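NADP-dependent alcohol dehydrogenase 6 (Saccharomyces cerevisiae, PDB 1PIW) reduces a broad range of aromatic and aliphatic aldehydes to primary alcohols with NADPH, as a zinc-containing, medium-chain alcohol dehydrogenase. Local coordinates at residues Q96-L101 with V141-F145; H144-P148 with I304-N308; L254-N260 with E282-K287; G269-I275 with A293-S299. One frame throughout, in Å; residues are numbered along the deposited sequence.

Contact 1: Q96-L101 with V141-F145. With ZN (zinc ion), chain C.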
# COMPACT_ATOMS: atom_id res chain seq x y z
N GLN A 96 0.89 -17.21 -16.72
CA GLN A 96 1.58 -16.41 -17.74
C GLN A 96 2.18 -17.36 -18.78
O GLN A 96 2.52 -18.50 -18.46
CB GLN A 96 2.67 -15.52 -17.14
CG GLN A 96 3.04 -14.38 -18.09
CD GLN A 96 4.01 -13.39 -17.50
OE1 GLN A 96 3.98 -13.11 -16.30
NE2 GLN A 96 4.86 -12.82 -18.34
N VAL A 97 2.35 -16.88 -20.00
CA VAL A 97 2.84 -17.74 -21.05
C VAL A 97 3.81 -17.02 -21.99
O VAL A 97 4.35 -17.60 -22.95
CB VAL A 97 1.61 -18.27 -21.82
CG1 VAL A 97 1.31 -17.40 -23.01
CG2 VAL A 97 1.79 -19.71 -22.17
N PHE A 98 4.03 -15.74 -21.70
CA PHE A 98 4.91 -14.93 -22.52
C PHE A 98 5.27 -13.58 -21.91
O PHE A 98 4.50 -13.00 -21.14
CB PHE A 98 4.30 -14.68 -23.90
CG PHE A 98 5.19 -13.90 -24.80
CD1 PHE A 98 6.30 -14.50 -25.40
CD2 PHE A 98 4.97 -12.54 -25.00
CE1 PHE A 98 7.18 -13.77 -26.18
CE2 PHE A 98 5.85 -11.79 -25.79
CZ PHE A 98 6.96 -12.41 -26.38
N SER A 99 6.44 -13.08 -22.29
CA SER A 99 6.95 -11.81 -21.79
C SER A 99 8.01 -11.33 -22.78
O SER A 99 8.63 -12.14 -23.48
CB SER A 99 7.56 -12.03 -20.41
OG SER A 99 7.75 -10.81 -19.75
N CYS A 100 8.24 -10.02 -22.85
CA CYS A 100 9.23 -9.50 -23.79
C CYS A 100 10.62 -10.00 -23.43
O CYS A 100 11.52 -10.00 -24.26
CB CYS A 100 9.22 -7.98 -23.82
SG CYS A 100 10.20 -7.22 -22.54
N LEU A 101 10.78 -10.43 -22.18
CA LEU A 101 12.03 -10.96 -21.67
C LEU A 101 13.24 -10.06 -21.83
O LEU A 101 14.37 -10.53 -21.71
CB LEU A 101 12.32 -12.31 -22.31
CG LEU A 101 11.29 -13.35 -21.89
CD1 LEU A 101 11.43 -14.61 -22.71
CD2 LEU A 101 11.44 -13.64 -20.41
N VAL A 141 4.02 -23.57 -25.37
CA VAL A 141 4.49 -22.46 -24.55
C VAL A 141 5.98 -22.17 -24.63
O VAL A 141 6.81 -23.08 -24.61
CB VAL A 141 4.17 -22.73 -23.07
CG1 VAL A 141 4.45 -21.51 -22.24
CG2 VAL A 141 2.73 -23.16 -22.94
N HIS A 142 6.32 -20.88 -24.71
CA HIS A 142 7.71 -20.42 -24.75
C HIS A 142 8.40 -21.02 -23.51
O HIS A 142 7.89 -20.91 -22.40
CB HIS A 142 7.70 -18.89 -24.71
CG HIS A 142 9.06 -18.26 -24.68
ND1 HIS A 142 10.02 -18.61 -23.76
CD2 HIS A 142 9.58 -17.24 -25.40
CE1 HIS A 142 11.08 -17.83 -23.91
NE2 HIS A 142 10.83 -16.98 -24.90
N GLU A 143 9.56 -21.65 -23.71
CA GLU A 143 10.29 -22.30 -22.62
C GLU A 143 10.52 -21.50 -21.35
O GLU A 143 10.58 -22.07 -20.27
CB GLU A 143 11.65 -22.78 -23.11
CG GLU A 143 12.59 -21.66 -23.44
CD GLU A 143 13.96 -22.16 -23.83
OE1 GLU A 143 14.82 -21.32 -24.16
OE2 GLU A 143 14.18 -23.39 -23.80
N HIS A 144 10.66 -20.19 -21.48
CA HIS A 144 10.90 -19.38 -20.30
C HIS A 144 9.81 -19.55 -19.27
O HIS A 144 10.03 -19.32 -18.08
CB HIS A 144 10.98 -17.90 -20.63
CG HIS A 144 11.11 -17.02 -19.42
ND1 HIS A 144 12.32 -16.71 -18.86
CD2 HIS A 144 10.17 -16.45 -18.63
CE1 HIS A 144 12.13 -15.97 -17.78
NE2 HIS A 144 10.83 -15.81 -17.62
N PHE A 145 8.62 -19.94 -19.72
CA PHE A 145 7.48 -20.09 -18.83
C PHE A 145 7.10 -21.50 -18.50
O PHE A 145 5.98 -21.77 -18.09
CB PHE A 145 6.27 -19.36 -19.40
CG PHE A 145 6.43 -17.86 -19.42
CD1 PHE A 145 7.14 -17.23 -20.43
CD2 PHE A 145 5.93 -17.09 -18.37
CE1 PHE A 145 7.35 -15.85 -20.41
CE2 PHE A 145 6.14 -15.72 -18.35
CZ PHE A 145 6.84 -15.10 -19.37
ZN ZN C . 9.30 -7.31 -20.44
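This contact sets the start of the structural zinc lobe of a medium-chain alcohol dehydrogenase against the end of strand 138-142 in the GroES-like domain. Cys100 ligates the zinc at 2.3 Å through SG, and Cys103, Cys106 and Cys114 complete the four-cysteine site. Cys100 does not touch 141-145; its neighbours do. Packing dominates, and no hydrogen bond crosses. The Phe145 ring packs one face against the 97-98 backbone, with Val97 C 3.7 Å from Phe145 CD1. Ser99 CB meets the ring edge, 3.3 Å from Phe145 CZ. Val97 CG2 meets Val141 CG1 at 3.2 Å. Val97 and Phe98 form a classic beta bulge opposite Val118. Two polar groups bond within their own segments. Gln96 NE2 donates to Phe98 O (2.8 Å) and also bonds to Glu111 O, and His144 N donates to His142 ND1 (2.8 Å). His144 NE2 pairs with Glu111. Leu101 reaches both histidines: CD1 lies 3.3 Å from His142 NE2, and CD2 makes a CH-pi contact 3.4 Å from the His144 ring centroid.

Contact 2: H144-P148 with I304-N308; sequences HFVVP and IKELN
Ile304 overlaps the His144 ring, with Ile304 CG1 3.2 Å from His144 NE2. That nitrogen is hydrogen-bonded to Glu111. His144 (chi1 t, chi2 88°) carries its ring to Ile304, whose chi1 is near 30°, with chi2 p. Ile304 CG2 reaches Phe145 CD2 at 4.2 Å. His144 closes a 3-10 segment (phi/psi -57/-24), and Phe145 follows at -105/21. The chain extends into strand 146-148, with Val147 at -115/158. Ile304 opens helix 304-316 at -67/-30. Strand and helix run nearly parallel, crossing at -23° with axes 9.3 Å apart at closest. CA pairs set the register: Phe145 with Ile304 at 6.7 Å, Val147 with Asn308 at 6.9 Å. This is a packing seam between the GroES-like catalytic domain and the Rossmann-type coenzyme domain of the alcohol dehydrogenase fold. Val147 (chi1 m) points toward the helix. Val147 CG1 lies 4.3 Å from Leu307 CG and 3.5 Å from Asn308 OD1. Asn308 (chi1 m) brings OD1 to 3.6 Å from Pro148 CD. Asn308 N bonds to Ile304 O at 2.9 Å.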
# COMPACT_ATOMS: atom_id res chain seq x y z
N HIS A 144 10.66 -20.19 -21.48
CA HIS A 144 10.90 -19.38 -20.30
C HIS A 144 9.81 -19.55 -19.27
O HIS A 144 10.03 -19.32 -18.08
CB HIS A 144 10.98 -17.90 -20.63
CG HIS A 144 11.11 -17.02 -19.42
ND1 HIS A 144 12.32 -16.71 -18.86
CD2 HIS A 144 10.17 -16.45 -18.63
CE1 HIS A 144 12.13 -15.97 -17.78
NE2 HIS A 144 10.83 -15.81 -17.62
N PHE A 145 8.62 -19.94 -19.72
CA PHE A 145 7.48 -20.09 -18.83
C PHE A 145 7.10 -21.50 -18.50
O PHE A 145 5.98 -21.77 -18.09
CB PHE A 145 6.27 -19.36 -19.40
CG PHE A 145 6.43 -17.86 -19.42
CD1 PHE A 145 7.14 -17.23 -20.43
CD2 PHE A 145 5.93 -17.09 -18.37
CE1 PHE A 145 7.35 -15.85 -20.41
CE2 PHE A 145 6.14 -15.72 -18.35
CZ PHE A 145 6.84 -15.10 -19.37
N VAL A 146 8.04 -22.41 -18.67
CA VAL A 146 7.79 -23.80 -18.35
C VAL A 146 8.72 -24.15 -17.20
O VAL A 146 9.92 -23.87 -17.25
CB VAL A 146 8.09 -24.69 -19.55
CG1 VAL A 146 7.61 -26.09 -19.27
CG2 VAL A 146 7.43 -24.13 -20.80
N VAL A 147 8.18 -24.73 -16.14
CA VAL A 147 9.03 -25.07 -15.02
C VAL A 147 9.11 -26.56 -14.80
O VAL A 147 8.25 -27.32 -15.26
CB VAL A 147 8.52 -24.43 -13.70
CG1 VAL A 147 8.69 -22.93 -13.74
CG2 VAL A 147 7.08 -24.80 -13.47
N PRO A 148 10.17 -27.01 -14.12
CA PRO A 148 10.34 -28.44 -13.85
C PRO A 148 9.49 -28.75 -12.63
O PRO A 148 9.34 -27.92 -11.74
CB PRO A 148 11.83 -28.56 -13.55
CG PRO A 148 12.44 -27.32 -14.17
CD PRO A 148 11.42 -26.28 -13.84
N ILE A 304 8.46 -16.33 -12.50
CA ILE A 304 8.78 -17.74 -12.67
C ILE A 304 9.81 -18.14 -11.59
O ILE A 304 9.83 -19.27 -11.12
CB ILE A 304 9.32 -18.02 -14.11
CG1 ILE A 304 10.04 -16.77 -14.67
CG2 ILE A 304 8.15 -18.37 -15.05
CD1 ILE A 304 11.16 -16.14 -13.75
N LYS A 305 10.64 -17.19 -11.18
CA LYS A 305 11.63 -17.44 -10.15
C LYS A 305 10.87 -17.88 -8.90
O LYS A 305 11.12 -18.95 -8.34
CB LYS A 305 12.43 -16.15 -9.89
CG LYS A 305 13.33 -16.17 -8.66
CD LYS A 305 14.15 -14.88 -8.61
CE LYS A 305 14.88 -14.66 -7.29
NZ LYS A 305 14.00 -14.18 -6.16
N GLU A 306 9.93 -17.03 -8.49
CA GLU A 306 9.10 -17.33 -7.32
C GLU A 306 8.39 -18.65 -7.55
O GLU A 306 8.24 -19.43 -6.62
CB GLU A 306 8.08 -16.21 -7.11
CG GLU A 306 8.73 -14.86 -6.86
CD GLU A 306 7.74 -13.72 -6.84
OE1 GLU A 306 6.99 -13.57 -7.82
OE2 GLU A 306 7.71 -12.97 -5.84
N LEU A 307 7.95 -18.90 -8.78
CA LEU A 307 7.25 -20.15 -9.06
C LEU A 307 8.12 -21.37 -8.79
O LEU A 307 7.62 -22.41 -8.35
CB LEU A 307 6.76 -20.20 -10.51
CG LEU A 307 5.88 -21.43 -10.79
CD1 LEU A 307 5.01 -21.74 -9.60
CD2 LEU A 307 5.03 -21.18 -12.02
N ASN A 308 9.42 -21.25 -9.05
CA ASN A 308 10.32 -22.36 -8.79
C ASN A 308 10.55 -22.41 -7.29
O ASN A 308 10.61 -23.48 -6.70
CB ASN A 308 11.62 -22.19 -9.56
CG ASN A 308 11.48 -22.56 -11.04
OD1 ASN A 308 11.10 -23.69 -11.37
ND2 ASN A 308 11.80 -21.62 -11.92

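Contact 3: L254-N260 with E282-K287. With NAP (NADP nicotinamide-adenine-dinucleotide phosphate), chain E.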
# COMPACT_ATOMS: atom_id res chain seq x y z
N LEU A 254 -15.53 -8.96 -4.48
CA LEU A 254 -15.14 -8.02 -3.42
C LEU A 254 -16.33 -7.37 -2.74
O LEU A 254 -16.16 -6.51 -1.86
CB LEU A 254 -14.23 -6.92 -3.98
CG LEU A 254 -12.83 -7.35 -4.41
CD1 LEU A 254 -12.02 -6.12 -4.73
CD2 LEU A 254 -12.16 -8.15 -3.29
N THR A 255 -17.53 -7.78 -3.15
CA THR A 255 -18.78 -7.25 -2.61
C THR A 255 -18.94 -7.56 -1.12
O THR A 255 -19.34 -6.70 -0.34
CB THR A 255 -19.98 -7.81 -3.41
OG1 THR A 255 -19.98 -9.25 -3.34
CG2 THR A 255 -19.87 -7.40 -4.88
N ASP A 256 -18.62 -8.79 -0.72
CA ASP A 256 -18.70 -9.16 0.70
C ASP A 256 -17.31 -8.99 1.33
O ASP A 256 -16.75 -9.95 1.86
CB ASP A 256 -19.16 -10.62 0.86
CG ASP A 256 -20.65 -10.80 0.63
OD1 ASP A 256 -21.11 -11.97 0.65
OD2 ASP A 256 -21.37 -9.79 0.43
N ILE A 257 -16.77 -7.77 1.27
CA ILE A 257 -15.45 -7.48 1.84
C ILE A 257 -15.43 -6.01 2.27
O ILE A 257 -15.54 -5.12 1.43
CB ILE A 257 -14.30 -7.67 0.82
CG1 ILE A 257 -14.35 -9.07 0.19
CG2 ILE A 257 -12.97 -7.44 1.53
CD1 ILE A 257 -13.85 -10.18 1.09
N ASP A 258 -15.28 -5.77 3.57
CA ASP A 258 -15.28 -4.40 4.07
C ASP A 258 -13.90 -3.77 4.18
O ASP A 258 -13.21 -3.92 5.19
CB ASP A 258 -15.98 -4.33 5.42
CG ASP A 258 -16.46 -2.93 5.75
OD1 ASP A 258 -15.61 -2.02 5.80
OD2 ASP A 258 -17.68 -2.74 5.94
N PHE A 259 -13.51 -3.05 3.14
CA PHE A 259 -12.22 -2.38 3.15
C PHE A 259 -12.23 -1.07 3.95
O PHE A 259 -11.42 -0.17 3.71
CB PHE A 259 -11.78 -2.13 1.71
CG PHE A 259 -11.46 -3.38 0.94
CD1 PHE A 259 -10.29 -4.07 1.17
CD2 PHE A 259 -12.36 -3.87 -0.01
CE1 PHE A 259 -10.00 -5.23 0.47
CE2 PHE A 259 -12.08 -5.03 -0.72
CZ PHE A 259 -10.90 -5.71 -0.48
N ASN A 260 -13.17 -0.97 4.89
CA ASN A 260 -13.30 0.21 5.74
C ASN A 260 -13.05 -0.24 7.16
O ASN A 260 -13.00 0.58 8.09
CB ASN A 260 -14.72 0.77 5.67
CG ASN A 260 -15.17 1.02 4.26
OD1 ASN A 260 -14.59 1.85 3.55
ND2 ASN A 260 -16.21 0.31 3.83
N GLU A 282 -17.14 -4.24 -11.05
CA GLU A 282 -16.87 -4.12 -9.62
C GLU A 282 -15.64 -3.26 -9.40
O GLU A 282 -14.71 -3.23 -10.22
CB GLU A 282 -16.61 -5.49 -8.98
CG GLU A 282 -17.82 -6.40 -8.83
CD GLU A 282 -17.55 -7.56 -7.89
OE1 GLU A 282 -18.41 -8.46 -7.80
OE2 GLU A 282 -16.49 -7.56 -7.22
N MET A 283 -15.62 -2.56 -8.28
CA MET A 283 -14.50 -1.70 -7.94
C MET A 283 -13.95 -2.07 -6.55
O MET A 283 -14.57 -2.82 -5.79
CB MET A 283 -14.95 -0.23 -7.95
CG MET A 283 -15.56 0.24 -9.26
SD MET A 283 -14.40 0.24 -10.62
CE MET A 283 -13.22 1.45 -10.04
N LEU A 284 -12.77 -1.56 -6.23
CA LEU A 284 -12.19 -1.80 -4.93
C LEU A 284 -12.51 -0.49 -4.18
O LEU A 284 -11.85 0.53 -4.39
CB LEU A 284 -10.68 -2.03 -5.05
CG LEU A 284 -9.92 -2.35 -3.76
CD1 LEU A 284 -10.69 -3.39 -2.97
CD2 LEU A 284 -8.52 -2.84 -4.09
N SER A 285 -13.53 -0.53 -3.33
CA SER A 285 -13.95 0.67 -2.60
C SER A 285 -13.67 0.72 -1.10
O SER A 285 -13.80 -0.28 -0.38
CB SER A 285 -15.44 0.91 -2.84
OG SER A 285 -15.70 1.15 -4.21
N LEU A 286 -13.29 1.92 -0.64
CA LEU A 286 -12.98 2.16 0.76
C LEU A 286 -12.76 3.64 1.05
O LEU A 286 -12.34 4.40 0.17
CB LEU A 286 -11.74 1.36 1.17
CG LEU A 286 -10.46 1.48 0.34
CD1 LEU A 286 -9.85 2.88 0.47
CD2 LEU A 286 -9.47 0.43 0.81
N LYS A 287 -13.07 4.04 2.28
CA LYS A 287 -12.89 5.41 2.73
C LYS A 287 -11.43 5.48 3.16
O LYS A 287 -11.06 4.97 4.21
CB LYS A 287 -13.81 5.71 3.92
CG LYS A 287 -15.29 5.43 3.65
CD LYS A 287 -16.19 5.76 4.84
CE LYS A 287 -15.88 4.90 6.06
NZ LYS A 287 -16.75 5.24 7.23
PA NAP E . -12.39 -20.10 -5.69
O1A NAP E . -13.06 -19.49 -6.79
O2A NAP E . -12.19 -21.59 -5.46
O5B NAP E . -13.03 -19.52 -4.35
C5B NAP E . -13.09 -18.08 -4.16
C4B NAP E . -13.34 -17.99 -2.65
O4B NAP E . -13.41 -16.53 -2.27
C3B NAP E . -14.71 -18.54 -2.14
O3B NAP E . -14.51 -19.91 -1.75
C2B NAP E . -15.05 -17.60 -1.00
O2B NAP E . -14.41 -17.91 0.23
C1B NAP E . -14.59 -16.21 -1.52
N9A NAP E . -15.70 -15.54 -2.24
C8A NAP E . -16.46 -15.88 -3.35
N7A NAP E . -17.39 -14.99 -3.68
C5A NAP E . -17.24 -14.00 -2.73
C6A NAP E . -17.94 -12.78 -2.55
N6A NAP E . -18.96 -12.32 -3.30
N1A NAP E . -17.56 -11.96 -1.49
C2A NAP E . -16.52 -12.33 -0.63
N3A NAP E . -15.80 -13.52 -0.77
C4A NAP E . -16.19 -14.32 -1.84
O3 NAP E . -10.93 -19.52 -5.55
PN NAP E . -9.88 -18.97 -6.56
O1N NAP E . -9.84 -19.79 -7.77
O2N NAP E . -8.64 -18.88 -5.78
O5D NAP E . -10.45 -17.56 -6.91
C5D NAP E . -9.97 -16.95 -8.11
C4D NAP E . -9.90 -15.48 -7.88
O4D NAP E . -8.50 -15.13 -7.87
C3D NAP E . -10.54 -14.69 -9.05
O3D NAP E . -11.26 -13.53 -8.59
C2D NAP E . -9.35 -14.36 -9.92
O2D NAP E . -9.55 -13.21 -10.71
C1D NAP E . -8.24 -14.17 -8.95
P2B NAP E . -15.12 -17.78 1.66
O1X NAP E . -14.99 -16.32 2.06
O2X NAP E . -16.51 -18.18 1.34
O3X NAP E . -14.34 -18.68 2.57
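Segment 254-260, without regular structure, is tied to segment 282-287 by one side-chain-to-backbone hydrogen bond near each end, each segment supplying one acceptor. Leu254 N donates to Glu282 OE2 at 3.2 Å. Lys287 N donates to Asn260 OD1 at 3.0 Å. Glu282 OE1 is held by Ser253. Between these ties the contact is mainly apolar. Leu284 CD1 sits over one face of the Phe259 ring in a CH-pi contact, 3.4 Å from the centroid, and lies 3.5 Å from Leu254 CD1. Phe259 CB packs on Leu286 CB at 3.5 Å. The loop follows strand 244-249 of the Rossmann fold, and Thr255, Asp256 and Ile257 border the coenzyme's adenine. NADP N6A donates to Thr255 OG1 at 3.2 Å, and Asp256 N makes a weak hydrogen bond of 3.4 Å to NADP N1A. Strand 284-286 pairs antiparallel with a strand of the second subunit, where Ser285 OG bonds to Ser285 of that chain. In an Asx turn at 258-260, Asp258 OD1 accepts from Asn260 N at 2.8 Å.

Contact 4: G269-I275 with A293-S299; sequences GGRIVSI and AVSISYS
Two parallel strands, 270-274 and 295-298, lie at one edge of this chain's six-stranded parallel sheet, the Rossmann sheet. Their axes approach to 4.6 Å with a signed crossing angle of -23°. The register is Arg271 with Ser295 (CA-CA 4.7 Å), Ile272 with Ile296 (4.5 Å), Val273 with Ser297 (4.8 Å) and Ser274 with Tyr298 (4.9 Å). Both backbones are extended, as at Ile272 (phi/psi -109/120). Gly269 (phi/psi 99/0) turns the corner before the strand, and its N donates to Ala293 O at 2.7 Å. The bonds then zigzag: Ser295 N to Gly270 O (3.1 Å), Ile272 N to Ser295 O (2.6 Å), Ser297 N to Ile272 O (2.8 Å), Ser274 N to Ser297 O (2.9 Å) and Ser299 N to Ser274 O (3.0 Å). CA-H...O contacts reinforce them, such as Val273 CA to Ser297 O at 3.0 Å. Arg271 NH1 is hydrogen-bonded to Asn175 OD1. Ile272 and Ile296 share one face, Ile272 CB to Ile296 CG1 4.3 Å. Val273 (chi1 t) sits on the other, with CG1 3.6 Å from Ser299 CB. Ile275, Tyr298 and Ser299, at the C-terminal ends, bind NADP. Ile272 and Ser274 bond to 295-298, while the backbones of Arg271, Val273 and Ile275 bond to strand 244-249. Strand 295-298 is outermost in this chain, and its Ile296 and Ser297 pair antiparallel with the second subunit, which carries the sheet across the dimer.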
# COMPACT_ATOMS: atom_id res chain seq x y z
N GLY A 269 2.18 -0.10 9.63
CA GLY A 269 3.10 -0.49 8.59
C GLY A 269 2.61 -1.75 7.93
O GLY A 269 3.25 -2.27 7.00
N GLY A 270 1.48 -2.25 8.40
CA GLY A 270 0.91 -3.47 7.84
C GLY A 270 0.52 -3.27 6.40
O GLY A 270 0.37 -2.13 5.94
N ARG A 271 0.34 -4.36 5.67
CA ARG A 271 -0.01 -4.25 4.27
C ARG A 271 -1.13 -5.19 3.83
O ARG A 271 -1.15 -6.37 4.18
CB ARG A 271 1.22 -4.50 3.39
CG ARG A 271 2.47 -3.73 3.79
CD ARG A 271 3.59 -3.99 2.80
NE ARG A 271 4.89 -3.57 3.29
CZ ARG A 271 6.03 -3.73 2.61
NH1 ARG A 271 6.03 -4.30 1.42
NH2 ARG A 271 7.18 -3.34 3.15
N ILE A 272 -2.05 -4.63 3.05
CA ILE A 272 -3.17 -5.38 2.52
C ILE A 272 -2.92 -5.54 1.03
O ILE A 272 -2.77 -4.57 0.29
CB ILE A 272 -4.49 -4.62 2.77
CG1 ILE A 272 -4.63 -4.35 4.27
CG2 ILE A 272 -5.67 -5.44 2.27
CD1 ILE A 272 -5.96 -3.79 4.71
N VAL A 273 -2.84 -6.79 0.58
CA VAL A 273 -2.63 -7.07 -0.82
C VAL A 273 -3.76 -7.97 -1.30
O VAL A 273 -3.91 -9.09 -0.85
CB VAL A 273 -1.31 -7.79 -1.08
CG1 VAL A 273 -1.18 -8.12 -2.55
CG2 VAL A 273 -0.17 -6.92 -0.64
N SER A 274 -4.55 -7.43 -2.22
CA SER A 274 -5.67 -8.15 -2.79
C SER A 274 -5.15 -8.89 -3.99
O SER A 274 -4.35 -8.37 -4.77
CB SER A 274 -6.76 -7.18 -3.20
OG SER A 274 -7.52 -7.72 -4.24
N ILE A 275 -5.62 -10.12 -4.15
CA ILE A 275 -5.19 -10.97 -5.23
C ILE A 275 -6.27 -11.19 -6.29
O ILE A 275 -5.98 -11.68 -7.39
CB ILE A 275 -4.74 -12.32 -4.63
CG1 ILE A 275 -3.21 -12.42 -4.72
CG2 ILE A 275 -5.52 -13.50 -5.22
CD1 ILE A 275 -2.63 -11.92 -6.03
N ALA A 293 -1.18 4.44 7.87
CA ALA A 293 -0.04 3.60 8.20
C ALA A 293 -0.22 2.18 7.68
O ALA A 293 0.55 1.28 8.03
CB ALA A 293 0.18 3.57 9.71
N VAL A 294 -1.27 1.99 6.88
CA VAL A 294 -1.57 0.69 6.28
C VAL A 294 -1.55 0.88 4.77
O VAL A 294 -2.09 1.86 4.26
CB VAL A 294 -2.96 0.17 6.69
CG1 VAL A 294 -3.45 -0.87 5.71
CG2 VAL A 294 -2.89 -0.45 8.05
N SER A 295 -0.93 -0.04 4.05
CA SER A 295 -0.87 0.09 2.60
C SER A 295 -1.70 -0.97 1.91
O SER A 295 -1.61 -2.16 2.24
CB SER A 295 0.58 -0.02 2.12
OG SER A 295 1.16 -1.27 2.45
N ILE A 296 -2.51 -0.55 0.95
CA ILE A 296 -3.32 -1.49 0.19
C ILE A 296 -2.76 -1.55 -1.23
O ILE A 296 -2.33 -0.53 -1.77
CB ILE A 296 -4.79 -1.05 0.11
CG1 ILE A 296 -5.63 -2.15 -0.54
CG2 ILE A 296 -4.91 0.22 -0.72
CD1 ILE A 296 -7.08 -1.79 -0.70
N SER A 297 -2.73 -2.74 -1.81
CA SER A 297 -2.22 -2.91 -3.17
C SER A 297 -2.72 -4.20 -3.80
O SER A 297 -3.07 -5.14 -3.11
CB SER A 297 -0.70 -2.92 -3.17
OG SER A 297 -0.22 -4.24 -2.93
N TYR A 298 -2.73 -4.21 -5.13
CA TYR A 298 -3.17 -5.33 -5.95
C TYR A 298 -1.96 -6.12 -6.44
O TYR A 298 -0.92 -5.54 -6.72
CB TYR A 298 -3.96 -4.80 -7.15
CG TYR A 298 -4.20 -5.86 -8.20
CD1 TYR A 298 -5.07 -6.92 -7.95
CD2 TYR A 298 -3.51 -5.85 -9.43
CE1 TYR A 298 -5.25 -7.94 -8.87
CE2 TYR A 298 -3.67 -6.88 -10.36
CZ TYR A 298 -4.55 -7.93 -10.06
OH TYR A 298 -4.73 -8.99 -10.93
N SER A 299 -2.08 -7.44 -6.57
CA SER A 299 -0.96 -8.26 -7.05
C SER A 299 -1.35 -9.25 -8.14
O SER A 299 -2.42 -9.85 -8.11
CB SER A 299 -0.33 -9.02 -5.88
OG SER A 299 0.65 -9.93 -6.35

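Contact 4 is the most buried, while the other three are partly buried. Contacts 1 and 2 share His144 and Phe145, which face the zinc lobe in one and the first turn of helix 304-316 in the other. Neither has a hydrogen bond between its segments. Contacts 3 and 4 alternate along the chain and touch where Leu284 and Leu286 meet Ile296. Both reach the second subunit and the coenzyme. Contact 4 is held by regular backbone bonding in a sheet, contact 3 by side-chain acceptors and apolar packing beside a loop. Contact 2 joins the two domains. Contact 1 sits by zinc in the GroES-like domain, with contact 3 about 33 Å away, centre to centre, at the dimer interface.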